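Local coordinates for protein botulinum neurotoxin type C1 (Clostridium botulinum, PDB 3N7K) that probably binds gangliosides on neuronal membranes through this heavy-chain receptor-binding domain, the step that precedes entry of the neurotoxin into the cell, at residues A[143-148]-A[155-160]; A[264-269]-A[399-404]; A[374-379]-A[406-411]; A[86-91]-A[105-110]; A[279-284]-A[307-312]. All blocks are in the same frame, centred on the assembly; numbering follows the deposited sequence.

In the fold
The five contacts fall into the two halves of the receptor-binding domain. Contacts 1 and 4 lie in the N-terminal, concanavalin-like half, one in each of its two large antiparallel sheets. Their centres are 17 Å apart and their nearest atoms about 5 Å. Contacts 2, 3 and 5 lie in the C-terminal trefoil half. Contact 2 joins the other two: Lys404 N lies 2.8 Å from Ile379 O of contact 3, a probable hydrogen bond, and Ile266 CD1 packs on Met307 CE of contact 5. Contacts 3 and 5 do not touch, with centres 28 Å apart. Contacts 1 and 2 lie on opposite sides of the chain's centre, 38 Å apart between centres.

Contact 1: A[143-148]-A[155-160]; sequences FFVTVT and MKIYIN
Phe144 and Asn160 close one end of this antiparallel hairpin pair with two bonds. Phe144 N gives a nearly straight bond to Asn160 OD1 (3.0 Å, 178°), although it sits above the plane of that amide carbonyl. Asn160 N answers to Phe144 O at 2.7 Å. Asn160 has left the strand conformation here, and its side-chain OD1 takes the place of its own backbone O as acceptor for Phe144 N. Thr146 pairs with Tyr158 and Thr148 with Lys156. The bond from Thr146 N to Tyr158 O is weak. The closely packed, buried part is the apolar face of Val145, Val147, Ile157 and Ile159. Ile157 has CG1 anti to its backbone N (chi1 177°), which lets CG1 meet Val147 CG2 at 4.1 Å while CD1 reaches Val145 CG1. On the same face the Phe143 ring meets Ile159 CG1 through CD1 at 3.9 Å. The other face is more polar near the Lys156 end, where the lysine is partly exposed. There one water bridges Thr148 OG1 and Lys156 NZ; its approach to Tyr158 OH is too short and doubtful. Thr148 CG2 lies 3.9 Å from Tyr158 CE2, and Thr146 O lies at the edge of that ring. Strands 72-81 and 162-168 flank the hairpin in its sheet. Leu112 of strand 111-117 packs on Phe143 and Val145, while helix 217-226 lies against Phe144, Thr146 and Tyr158.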
# COMPACT_ATOMS: atom_id res chain seq x y z
N PHE A 143 4.15 2.95 1.08
CA PHE A 143 4.64 3.49 -0.17
C PHE A 143 6.10 3.86 -0.03
O PHE A 143 6.57 4.24 1.05
CB PHE A 143 3.80 4.68 -0.66
CG PHE A 143 3.62 5.77 0.36
CD1 PHE A 143 4.23 7.01 0.18
CD2 PHE A 143 2.79 5.58 1.46
CE1 PHE A 143 4.00 8.05 1.08
CE2 PHE A 143 2.56 6.61 2.37
CZ PHE A 143 3.17 7.86 2.18
N PHE A 144 6.83 3.69 -1.13
CA PHE A 144 8.25 3.96 -1.18
C PHE A 144 8.44 5.40 -1.67
O PHE A 144 7.96 5.77 -2.73
CB PHE A 144 8.90 2.96 -2.15
CG PHE A 144 10.39 3.12 -2.28
CD1 PHE A 144 11.24 2.78 -1.23
CD2 PHE A 144 10.94 3.58 -3.47
CE1 PHE A 144 12.64 2.91 -1.36
CE2 PHE A 144 12.33 3.71 -3.61
CZ PHE A 144 13.18 3.37 -2.55
N VAL A 145 9.13 6.20 -0.87
CA VAL A 145 9.39 7.58 -1.21
C VAL A 145 10.82 7.66 -1.70
O VAL A 145 11.63 6.77 -1.43
CB VAL A 145 9.27 8.51 0.03
CG1 VAL A 145 9.62 9.95 -0.32
CG2 VAL A 145 7.88 8.45 0.59
N THR A 146 11.11 8.73 -2.43
CA THR A 146 12.46 8.98 -2.93
C THR A 146 12.53 10.44 -3.37
O THR A 146 11.82 10.87 -4.28
CB THR A 146 12.84 8.09 -4.12
OG1 THR A 146 12.53 6.72 -3.85
CG2 THR A 146 14.34 8.22 -4.37
N VAL A 147 13.40 11.18 -2.70
CA VAL A 147 13.62 12.58 -2.96
C VAL A 147 15.00 12.76 -3.55
O VAL A 147 15.98 12.20 -3.03
CB VAL A 147 13.57 13.39 -1.66
CG1 VAL A 147 14.17 14.75 -1.89
CG2 VAL A 147 12.16 13.50 -1.18
N THR A 148 15.11 13.52 -4.63
CA THR A 148 16.41 13.75 -5.21
C THR A 148 16.66 15.25 -5.23
O THR A 148 15.75 16.04 -5.47
CB THR A 148 16.50 13.18 -6.62
OG1 THR A 148 15.58 13.86 -7.48
CG2 THR A 148 16.20 11.69 -6.60
N MET A 155 15.03 19.53 -8.03
CA MET A 155 14.67 18.87 -6.79
C MET A 155 13.37 18.14 -7.13
O MET A 155 12.43 18.75 -7.64
CB MET A 155 14.42 19.93 -5.72
CG MET A 155 13.54 19.51 -4.55
SD MET A 155 13.02 20.98 -3.62
CE MET A 155 13.86 20.74 -2.07
N LYS A 156 13.33 16.83 -6.89
CA LYS A 156 12.12 16.07 -7.19
C LYS A 156 11.80 15.00 -6.17
O LYS A 156 12.64 14.63 -5.34
CB LYS A 156 12.21 15.40 -8.57
CG LYS A 156 13.47 15.67 -9.36
CD LYS A 156 13.28 15.18 -10.78
CE LYS A 156 14.52 15.37 -11.64
NZ LYS A 156 15.70 14.60 -11.14
N ILE A 157 10.58 14.49 -6.24
CA ILE A 157 10.14 13.46 -5.32
C ILE A 157 9.37 12.39 -6.08
O ILE A 157 8.59 12.71 -6.97
CB ILE A 157 9.26 14.07 -4.19
CG1 ILE A 157 8.74 12.95 -3.29
CG2 ILE A 157 8.11 14.86 -4.79
CD1 ILE A 157 8.07 13.44 -2.04
N TYR A 158 9.63 11.13 -5.75
CA TYR A 158 8.95 10.01 -6.39
C TYR A 158 8.21 9.16 -5.36
O TYR A 158 8.68 8.97 -4.25
CB TYR A 158 9.95 9.07 -7.08
CG TYR A 158 10.93 9.73 -8.02
CD1 TYR A 158 10.98 9.35 -9.36
CD2 TYR A 158 11.84 10.68 -7.57
CE1 TYR A 158 11.91 9.91 -10.23
CE2 TYR A 158 12.77 11.24 -8.43
CZ TYR A 158 12.80 10.84 -9.76
OH TYR A 158 13.72 11.36 -10.63
N ILE A 159 7.04 8.65 -5.73
CA ILE A 159 6.32 7.76 -4.84
C ILE A 159 6.17 6.48 -5.64
O ILE A 159 5.54 6.46 -6.70
CB ILE A 159 4.92 8.30 -4.43
CG1 ILE A 159 5.01 9.04 -3.09
CG2 ILE A 159 3.94 7.14 -4.23
CD1 ILE A 159 5.99 10.15 -3.05
N ASN A 160 6.80 5.43 -5.14
CA ASN A 160 6.77 4.11 -5.76
C ASN A 160 7.38 4.05 -7.16
O ASN A 160 6.81 3.45 -8.08
CB ASN A 160 5.32 3.58 -5.77
CG ASN A 160 4.77 3.31 -4.36
OD1 ASN A 160 5.42 2.66 -3.54
ND2 ASN A 160 3.57 3.80 -4.09
O HOH W 1 15.93 11.90 -9.73

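Contact 2: A[264-269]-A[399-404]; sequences RQIVFN and LVPTVK
Phe268 has CG anti to its carbonyl carbon (chi1 -76°), and this turns the ring toward Pro401. In Ile266 the CG2 methyl stands anti to the backbone N, on the side where Pro401 lies. Pro401 is touched by two side chains. Its CD lies 3.4 Å from Phe268 CE1, and its CG lies 3.7 Å from Ile266 CG2. The isoleucine and the proline meet at about a right angle. The carbonyl of Leu399 lies at the edge of the Phe268 ring, near its plane. That carbonyl takes the one hydrogen bond between the segments, from Phe268 N to Leu399 O (2.9 Å). The donor N sits nearly along the C=O axis (169° at the oxygen), but the bond is bent at the hydrogen, 144°. Val400 CG1 packs on Val267 CG1 at 3.9 Å. Leu399 CD2 is a longer neighbour of Phe268 CB. Strands 266-269 and 399-404 are splayed and part after Pro401. Strands 257-261 and 376-387 add Met259 and Ile382 to the Phe268 side chain. All seven touching residues are buried, and the side-chain contacts are mainly apolar. The chemistry implies hydrophobic packing inside the trefoil half, with a single backbone bond linking the two strands where they meet.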
# COMPACT_ATOMS: atom_id res chain seq x y z
N ARG A 264 -27.77 -17.10 -2.16
CA ARG A 264 -26.55 -17.82 -2.47
C ARG A 264 -25.75 -17.12 -3.58
O ARG A 264 -24.76 -17.66 -4.07
CB ARG A 264 -26.87 -19.25 -2.91
CG ARG A 264 -26.51 -20.34 -1.90
CD ARG A 264 -26.62 -21.69 -2.60
NE ARG A 264 -26.05 -22.81 -1.84
CZ ARG A 264 -25.71 -23.97 -2.39
NH1 ARG A 264 -25.21 -24.96 -1.65
NH2 ARG A 264 -25.86 -24.15 -3.70
N GLN A 265 -26.18 -15.92 -3.96
CA GLN A 265 -25.49 -15.17 -5.00
C GLN A 265 -24.80 -13.95 -4.43
O GLN A 265 -25.43 -13.14 -3.75
CB GLN A 265 -26.47 -14.71 -6.08
CG GLN A 265 -25.92 -13.59 -6.98
CD GLN A 265 -24.63 -13.96 -7.70
OE1 GLN A 265 -23.73 -13.13 -7.86
NE2 GLN A 265 -24.53 -15.21 -8.16
N ILE A 266 -23.52 -13.80 -4.73
CA ILE A 266 -22.75 -12.66 -4.25
C ILE A 266 -23.09 -11.40 -5.00
O ILE A 266 -23.01 -11.35 -6.23
CB ILE A 266 -21.23 -12.88 -4.38
CG1 ILE A 266 -20.82 -14.14 -3.62
CG2 ILE A 266 -20.49 -11.65 -3.86
CD1 ILE A 266 -21.18 -14.12 -2.16
N VAL A 267 -23.47 -10.37 -4.25
CA VAL A 267 -23.83 -9.07 -4.81
C VAL A 267 -22.98 -7.98 -4.17
O VAL A 267 -22.41 -8.18 -3.09
CB VAL A 267 -25.33 -8.75 -4.56
CG1 VAL A 267 -26.20 -9.86 -5.13
CG2 VAL A 267 -25.60 -8.58 -3.06
N PHE A 268 -22.88 -6.83 -4.82
CA PHE A 268 -22.12 -5.72 -4.27
C PHE A 268 -23.04 -4.53 -3.98
O PHE A 268 -23.69 -4.00 -4.88
CB PHE A 268 -21.00 -5.29 -5.24
CG PHE A 268 -19.82 -6.22 -5.26
CD1 PHE A 268 -19.59 -7.06 -6.34
CD2 PHE A 268 -18.91 -6.23 -4.20
CE1 PHE A 268 -18.48 -7.90 -6.38
CE2 PHE A 268 -17.79 -7.06 -4.23
CZ PHE A 268 -17.58 -7.89 -5.32
N ASN A 269 -23.08 -4.12 -2.72
CA ASN A 269 -23.93 -3.01 -2.32
C ASN A 269 -23.10 -1.78 -2.01
O ASN A 269 -21.89 -1.88 -1.81
CB ASN A 269 -24.75 -3.37 -1.08
CG ASN A 269 -25.57 -4.62 -1.29
OD1 ASN A 269 -26.24 -4.76 -2.31
ND2 ASN A 269 -25.54 -5.53 -0.33
N LEU A 399 -24.99 -5.70 -9.32
CA LEU A 399 -23.57 -5.64 -9.64
C LEU A 399 -23.00 -6.85 -8.91
O LEU A 399 -23.10 -6.94 -7.68
CB LEU A 399 -22.94 -4.35 -9.11
CG LEU A 399 -21.49 -4.15 -9.54
CD1 LEU A 399 -21.41 -4.01 -11.06
CD2 LEU A 399 -20.94 -2.92 -8.86
N VAL A 400 -22.42 -7.77 -9.67
CA VAL A 400 -21.90 -8.99 -9.07
C VAL A 400 -20.58 -9.48 -9.67
O VAL A 400 -20.23 -9.19 -10.81
CB VAL A 400 -22.95 -10.13 -9.18
CG1 VAL A 400 -24.26 -9.72 -8.50
CG2 VAL A 400 -23.22 -10.46 -10.63
N PRO A 401 -19.82 -10.24 -8.87
CA PRO A 401 -18.54 -10.78 -9.33
C PRO A 401 -18.79 -11.76 -10.47
O PRO A 401 -19.80 -12.46 -10.48
CB PRO A 401 -17.97 -11.45 -8.08
CG PRO A 401 -19.20 -11.88 -7.34
CD PRO A 401 -20.09 -10.67 -7.49
N THR A 402 -17.87 -11.81 -11.43
CA THR A 402 -18.02 -12.71 -12.56
C THR A 402 -16.69 -13.26 -13.00
O THR A 402 -15.63 -12.81 -12.56
CB THR A 402 -18.62 -12.00 -13.79
OG1 THR A 402 -17.82 -10.86 -14.09
CG2 THR A 402 -20.06 -11.59 -13.56
N VAL A 403 -16.75 -14.24 -13.89
CA VAL A 403 -15.56 -14.86 -14.41
C VAL A 403 -15.72 -14.94 -15.92
O VAL A 403 -16.57 -15.67 -16.42
CB VAL A 403 -15.35 -16.28 -13.86
CG1 VAL A 403 -14.15 -16.93 -14.53
CG2 VAL A 403 -15.16 -16.23 -12.35
N LYS A 404 -14.92 -14.15 -16.63
CA LYS A 404 -14.95 -14.16 -18.08
C LYS A 404 -14.06 -15.32 -18.52
O LYS A 404 -12.98 -15.53 -17.97
CB LYS A 404 -14.41 -12.84 -18.64
CG LYS A 404 -14.05 -12.93 -20.11
CD LYS A 404 -14.65 -11.81 -20.92
CE LYS A 404 -14.44 -12.08 -22.40
NZ LYS A 404 -14.99 -13.42 -22.77

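Contact 3: A[374-379]-A[406-411]; sequences ENISGI and GNYASL
Ile376 is the first residue of 374-379 to meet Tyr408. Its CB lies 4.0 Å from Tyr408 OH, and its carbonyl O lies 3.6 Å from the same hydroxyl, near the plane of the ring. The isoleucine side chain crosses the tyrosine at about a right angle. Ser377 comes next and uses its backbone. Its O lies at the ring edge, 3.3 Å from Tyr408 CD2, while its side chain turns from the contact. Gly378 follows, its carbonyl carbon over one face, 3.8 Å above the plane and offset toward the rim. This glycine's closest approach to the ring is modelled too short and is doubtful. Ile379 ends the walk and points toward the loop. Its CG2 branch lies between backbone N and carbonyl carbon, where it touches Tyr408 CB at 3.5 Å and Leu411 CD1 at 4.1 Å. Tyr408 CG stands between its backbone N and carbonyl carbon (chi1 55°), and the ring lies along the backbone of 376-378. Inside the loop, Leu411 N bonds to Tyr408 O at 2.9 Å. This van der Waals packing belongs to the beta-trefoil half, where a loop between strands 396-404 and 419-423 lies against the start of strand 376-387.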
# COMPACT_ATOMS: atom_id res chain seq x y z
N GLU A 374 -2.61 -26.06 -14.58
CA GLU A 374 -1.89 -26.08 -15.83
C GLU A 374 -2.89 -25.67 -16.93
O GLU A 374 -2.57 -25.70 -18.12
CB GLU A 374 -1.27 -27.45 -16.10
CG GLU A 374 -2.09 -28.40 -16.97
CD GLU A 374 -1.24 -29.55 -17.51
OE1 GLU A 374 -1.79 -30.39 -18.27
OE2 GLU A 374 -0.03 -29.61 -17.19
N ASN A 375 -4.09 -25.29 -16.50
CA ASN A 375 -5.15 -24.84 -17.39
C ASN A 375 -5.93 -23.70 -16.75
O ASN A 375 -6.70 -23.91 -15.81
CB ASN A 375 -6.12 -25.99 -17.73
CG ASN A 375 -7.46 -25.49 -18.27
OD1 ASN A 375 -8.18 -24.74 -17.60
ND2 ASN A 375 -7.80 -25.90 -19.48
N ILE A 376 -5.72 -22.50 -17.25
CA ILE A 376 -6.43 -21.33 -16.76
C ILE A 376 -7.46 -21.01 -17.84
O ILE A 376 -7.10 -20.71 -18.97
CB ILE A 376 -5.47 -20.14 -16.58
CG1 ILE A 376 -4.22 -20.58 -15.80
CG2 ILE A 376 -6.17 -19.03 -15.84
CD1 ILE A 376 -4.50 -21.16 -14.43
N SER A 377 -8.74 -21.06 -17.47
CA SER A 377 -9.83 -20.82 -18.42
C SER A 377 -10.35 -19.40 -18.55
O SER A 377 -10.89 -19.02 -19.60
CB SER A 377 -11.00 -21.75 -18.10
OG SER A 377 -11.48 -21.53 -16.78
N GLY A 378 -10.22 -18.61 -17.48
CA GLY A 378 -10.71 -17.24 -17.52
C GLY A 378 -10.17 -16.36 -16.41
O GLY A 378 -9.24 -16.75 -15.70
N ILE A 379 -10.76 -15.17 -16.26
CA ILE A 379 -10.35 -14.20 -15.24
C ILE A 379 -11.57 -13.63 -14.49
O ILE A 379 -12.68 -13.65 -15.02
CB ILE A 379 -9.55 -13.06 -15.89
CG1 ILE A 379 -8.95 -12.14 -14.82
CG2 ILE A 379 -10.44 -12.30 -16.87
CD1 ILE A 379 -7.83 -11.26 -15.33
N GLY A 406 -13.43 -18.00 -22.25
CA GLY A 406 -13.19 -17.78 -23.66
C GLY A 406 -11.84 -17.08 -23.68
O GLY A 406 -10.92 -17.49 -22.96
N ASN A 407 -11.71 -16.02 -24.47
CA ASN A 407 -10.45 -15.28 -24.54
C ASN A 407 -10.54 -14.06 -23.62
O ASN A 407 -10.96 -12.97 -24.02
CB ASN A 407 -10.14 -14.86 -25.98
CG ASN A 407 -8.94 -13.94 -26.07
OD1 ASN A 407 -7.92 -14.18 -25.43
ND2 ASN A 407 -9.06 -12.89 -26.87
N TYR A 408 -10.14 -14.28 -22.38
CA TYR A 408 -10.17 -13.25 -21.36
C TYR A 408 -8.97 -12.32 -21.48
O TYR A 408 -8.84 -11.37 -20.70
CB TYR A 408 -10.17 -13.93 -19.99
CG TYR A 408 -9.01 -14.87 -19.83
CD1 TYR A 408 -7.73 -14.40 -19.51
CD2 TYR A 408 -9.16 -16.24 -20.06
CE1 TYR A 408 -6.64 -15.27 -19.42
CE2 TYR A 408 -8.07 -17.12 -19.98
CZ TYR A 408 -6.82 -16.63 -19.66
OH TYR A 408 -5.75 -17.48 -19.61
N ALA A 409 -8.11 -12.59 -22.46
CA ALA A 409 -6.91 -11.79 -22.68
C ALA A 409 -7.27 -10.33 -22.87
O ALA A 409 -6.51 -9.43 -22.50
CB ALA A 409 -6.14 -12.31 -23.89
N SER A 410 -8.44 -10.08 -23.43
CA SER A 410 -8.90 -8.72 -23.67
C SER A 410 -9.18 -7.90 -22.38
O SER A 410 -9.27 -6.66 -22.42
CB SER A 410 -10.16 -8.76 -24.55
OG SER A 410 -11.10 -9.71 -24.05
N LEU A 411 -9.30 -8.58 -21.25
CA LEU A 411 -9.60 -7.94 -19.98
C LEU A 411 -8.41 -7.75 -19.05
O LEU A 411 -8.50 -7.00 -18.08
CB LEU A 411 -10.66 -8.74 -19.22
CG LEU A 411 -12.16 -8.52 -19.45
CD1 LEU A 411 -12.94 -9.69 -18.86
CD2 LEU A 411 -12.60 -7.22 -18.81

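Contact 4: A[86-91]-A[105-110]; sequences SNLPGY and IGIISN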
# COMPACT_ATOMS: atom_id res chain seq x y z
N SER A 86 -7.80 12.77 5.15
CA SER A 86 -7.62 13.96 4.33
C SER A 86 -7.72 15.30 5.05
O SER A 86 -7.60 16.35 4.43
CB SER A 86 -8.63 13.90 3.18
OG SER A 86 -9.81 13.23 3.60
N ASN A 87 -7.92 15.27 6.36
CA ASN A 87 -8.04 16.52 7.11
C ASN A 87 -6.84 16.67 8.02
O ASN A 87 -6.57 17.76 8.52
CB ASN A 87 -9.30 16.49 7.96
CG ASN A 87 -9.22 15.45 9.06
OD1 ASN A 87 -8.66 15.71 10.14
ND2 ASN A 87 -9.76 14.26 8.80
N LEU A 88 -6.13 15.57 8.24
CA LEU A 88 -4.97 15.52 9.12
C LEU A 88 -4.24 16.85 9.36
O LEU A 88 -3.98 17.61 8.42
CB LEU A 88 -3.97 14.49 8.61
CG LEU A 88 -2.97 14.08 9.69
CD1 LEU A 88 -3.68 13.19 10.70
CD2 LEU A 88 -1.78 13.35 9.07
N PRO A 89 -3.92 17.15 10.63
CA PRO A 89 -3.20 18.40 10.91
C PRO A 89 -1.72 18.30 10.55
O PRO A 89 -1.22 17.24 10.18
CB PRO A 89 -3.44 18.61 12.41
CG PRO A 89 -3.62 17.22 12.93
CD PRO A 89 -4.49 16.59 11.86
N GLY A 90 -1.02 19.42 10.65
CA GLY A 90 0.39 19.45 10.33
C GLY A 90 1.16 18.57 11.28
O GLY A 90 0.83 18.49 12.47
N TYR A 91 2.19 17.92 10.73
CA TYR A 91 3.04 17.01 11.49
C TYR A 91 4.41 16.92 10.84
O TYR A 91 4.51 16.76 9.63
CB TYR A 91 2.47 15.59 11.47
CG TYR A 91 1.40 15.29 12.49
CD1 TYR A 91 1.73 14.91 13.79
CD2 TYR A 91 0.05 15.33 12.14
CE1 TYR A 91 0.74 14.57 14.71
CE2 TYR A 91 -0.94 15.00 13.05
CZ TYR A 91 -0.59 14.62 14.33
OH TYR A 91 -1.58 14.27 15.22
N ILE A 105 10.80 16.79 6.62
CA ILE A 105 9.74 16.04 5.95
C ILE A 105 8.52 15.94 6.87
O ILE A 105 8.60 15.39 7.98
CB ILE A 105 10.23 14.61 5.54
CG1 ILE A 105 11.36 14.74 4.53
CG2 ILE A 105 9.09 13.80 4.92
CD1 ILE A 105 11.99 13.43 4.17
N GLY A 106 7.39 16.46 6.39
CA GLY A 106 6.18 16.42 7.17
C GLY A 106 4.94 16.04 6.39
O GLY A 106 4.97 15.89 5.17
N ILE A 107 3.85 15.85 7.12
CA ILE A 107 2.56 15.49 6.53
C ILE A 107 1.56 16.55 6.99
O ILE A 107 1.62 17.06 8.11
CB ILE A 107 2.09 14.07 6.97
CG1 ILE A 107 2.17 13.91 8.49
CG2 ILE A 107 2.96 13.02 6.31
CD1 ILE A 107 1.93 12.49 9.00
N ILE A 108 0.65 16.92 6.09
CA ILE A 108 -0.33 17.93 6.42
C ILE A 108 -1.69 17.29 6.14
O ILE A 108 -1.98 16.25 6.71
CB ILE A 108 -0.09 19.18 5.56
CG1 ILE A 108 -0.94 20.34 6.08
CG2 ILE A 108 -0.35 18.87 4.10
CD1 ILE A 108 -0.56 20.76 7.49
N SER A 109 -2.51 17.88 5.28
CA SER A 109 -3.79 17.25 5.00
C SER A 109 -3.48 15.92 4.35
O SER A 109 -3.07 14.97 5.01
CB SER A 109 -4.62 18.11 4.06
OG SER A 109 -4.94 19.33 4.70
N ASN A 110 -3.65 15.85 3.04
CA ASN A 110 -3.35 14.63 2.34
C ASN A 110 -2.00 14.78 1.63
O ASN A 110 -1.74 14.14 0.60
CB ASN A 110 -4.44 14.34 1.33
CG ASN A 110 -4.60 15.46 0.33
OD1 ASN A 110 -4.92 15.21 -0.83
ND2 ASN A 110 -4.37 16.69 0.78
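Leu88 and Ile107 meet through their methyl ends where the loop 86-91 runs antiparallel to 105-110. From the base outward, Leu88 CB lies 3.3 Å from Ile108 O. CG stays near the same oxygen at 3.8 Å. CD2 stays beside Ile108 O (3.7 Å) and touches Ile107 CD1 (3.8 Å), with the two side chains slanting across each other. CG is anti to the backbone N (chi1 -162°), and with chi2 near 73° the CD2 methyl comes up to Ile107. Ile107 CG1 stands between its own backbone N and carbonyl carbon. This brings CG1 to 3.4 Å from Tyr91 CB. Tyr91 and Ile107 form a hydrogen-bonded antiparallel pair. Ile107 N bonds to Tyr91 O at 2.8 Å, in the carbonyl plane, while the return bond from Tyr91 N to Ile107 O is weak. Toward the start of 86-91, Ser109 CA makes a C-H...O contact with Leu88 O, and Ser109 CB meets Ser86 O at 3.5 Å. Ser109 O takes a hydrogen bond from Trp84 NE1. Tyr91 opens strand 91-93, which lies between strands 102-107 and 180-187 in the sheet. Strand 111-117 flanks 102-107 on its other side and sends Leu112 onto Ile107.

Contact 5: A[279-284]-A[307-312]; sequences EGYKII and MTINNK
Strand 283-287 and strand 302-308 are antiparallel neighbours, with CA atoms 5.0 Å apart at Ile283 and Met307, but the chains diverge to 7.0 Å at Tyr281 and Ile309. Side chains make the contact where the backbones separate. Met307 extends with CG anti to the backbone N (chi1 -176°) and bends at its last torsion (chi3 92°), which turns the CE methyl to the edge of the Tyr281 ring. CE lies near the ring plane, 3.4 Å from CD1. The sulfur SD is 5.1 Å from the ring centroid, an edge-on Met-aromatic contact. Ile309 crosses the tyrosine at about a right angle. Its CD1 lies 3.3 Å from Tyr281 CE1, and its CG2 lies 3.4 Å from Tyr281 OH. On the strand side, Ile283 CD1 packs on Met307 CB at 4.0 Å. The turn is held within 307-312 by Ile309 N bonding to Lys312 O. Strand 257-261 lies next to the contact, with Met259 and Ala261 on Met307. Leu316 of strand 313-318 and Leu338 of strand 333-340 also pack on Met307.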
# COMPACT_ATOMS: atom_id res chain seq x y z
N GLU A 279 -18.68 -2.96 7.33
CA GLU A 279 -19.79 -3.53 6.56
C GLU A 279 -19.51 -4.91 5.95
O GLU A 279 -18.73 -5.70 6.49
CB GLU A 279 -20.18 -2.55 5.46
CG GLU A 279 -20.84 -1.29 5.97
CD GLU A 279 -20.87 -0.20 4.92
OE1 GLU A 279 -19.79 0.40 4.68
OE2 GLU A 279 -21.95 0.04 4.34
N GLY A 280 -20.17 -5.18 4.83
CA GLY A 280 -20.05 -6.43 4.09
C GLY A 280 -19.64 -7.75 4.74
O GLY A 280 -19.30 -7.82 5.93
N TYR A 281 -19.69 -8.81 3.94
CA TYR A 281 -19.31 -10.15 4.37
C TYR A 281 -17.81 -10.29 4.16
O TYR A 281 -17.25 -9.69 3.24
CB TYR A 281 -20.05 -11.20 3.56
CG TYR A 281 -21.47 -11.43 4.00
CD1 TYR A 281 -22.34 -12.19 3.22
CD2 TYR A 281 -21.95 -10.90 5.18
CE1 TYR A 281 -23.66 -12.40 3.62
CE2 TYR A 281 -23.26 -11.10 5.59
CZ TYR A 281 -24.11 -11.85 4.80
OH TYR A 281 -25.42 -12.01 5.19
N LYS A 282 -17.16 -11.08 5.01
CA LYS A 282 -15.72 -11.25 4.89
C LYS A 282 -15.35 -12.50 4.10
O LYS A 282 -16.20 -13.33 3.79
CB LYS A 282 -15.10 -11.29 6.29
CG LYS A 282 -15.44 -10.10 7.15
CD LYS A 282 -15.24 -10.42 8.62
CE LYS A 282 -15.99 -9.43 9.50
NZ LYS A 282 -15.97 -9.82 10.95
N ILE A 283 -14.07 -12.62 3.78
CA ILE A 283 -13.60 -13.75 3.01
C ILE A 283 -12.31 -14.30 3.62
O ILE A 283 -11.59 -13.56 4.31
CB ILE A 283 -13.34 -13.30 1.54
CG1 ILE A 283 -14.44 -13.84 0.64
CG2 ILE A 283 -11.96 -13.75 1.05
CD1 ILE A 283 -14.44 -15.34 0.56
N ILE A 284 -12.03 -15.58 3.39
CA ILE A 284 -10.79 -16.17 3.87
C ILE A 284 -10.21 -16.91 2.67
O ILE A 284 -10.95 -17.58 1.95
CB ILE A 284 -11.01 -17.14 5.05
CG1 ILE A 284 -11.46 -16.35 6.29
CG2 ILE A 284 -9.71 -17.90 5.35
CD1 ILE A 284 -11.99 -17.19 7.40
N MET A 307 -16.60 -18.13 2.45
CA MET A 307 -17.36 -17.01 2.98
C MET A 307 -18.36 -17.56 3.96
O MET A 307 -19.27 -18.30 3.59
CB MET A 307 -18.09 -16.23 1.90
CG MET A 307 -18.79 -15.01 2.48
SD MET A 307 -19.45 -13.88 1.23
CE MET A 307 -21.07 -14.54 1.11
N THR A 308 -18.17 -17.22 5.23
CA THR A 308 -19.05 -17.64 6.30
C THR A 308 -20.14 -16.59 6.44
O THR A 308 -19.85 -15.42 6.70
CB THR A 308 -18.29 -17.75 7.64
OG1 THR A 308 -17.28 -18.78 7.53
CG2 THR A 308 -19.24 -18.06 8.78
N ILE A 309 -21.40 -16.97 6.24
CA ILE A 309 -22.49 -16.02 6.38
C ILE A 309 -23.24 -16.18 7.70
O ILE A 309 -22.82 -15.66 8.74
CB ILE A 309 -23.47 -16.11 5.20
CG1 ILE A 309 -22.78 -15.61 3.94
CG2 ILE A 309 -24.72 -15.28 5.46
CD1 ILE A 309 -23.68 -15.55 2.75
N ASN A 310 -24.37 -16.89 7.67
CA ASN A 310 -25.13 -17.09 8.90
C ASN A 310 -24.15 -17.48 10.00
O ASN A 310 -23.86 -16.70 10.90
CB ASN A 310 -26.15 -18.20 8.70
CG ASN A 310 -26.61 -18.78 10.01
OD1 ASN A 310 -27.14 -18.06 10.87
ND2 ASN A 310 -26.41 -20.09 10.19
N ASN A 311 -23.64 -18.69 9.88
CA ASN A 311 -22.67 -19.27 10.79
C ASN A 311 -22.05 -20.39 9.99
O ASN A 311 -21.11 -21.05 10.43
CB ASN A 311 -23.35 -19.86 12.02
CG ASN A 311 -23.76 -18.81 13.02
OD1 ASN A 311 -22.93 -18.01 13.47
ND2 ASN A 311 -25.04 -18.80 13.39
N LYS A 312 -22.60 -20.58 8.79
CA LYS A 312 -22.14 -21.61 7.88
C LYS A 312 -21.06 -21.04 6.97
O LYS A 312 -21.06 -19.85 6.66
CB LYS A 312 -23.31 -22.12 7.04
CG LYS A 312 -24.53 -22.51 7.87
CD LYS A 312 -25.14 -23.84 7.42
CE LYS A 312 -25.60 -23.84 5.96
NZ LYS A 312 -24.48 -23.81 4.97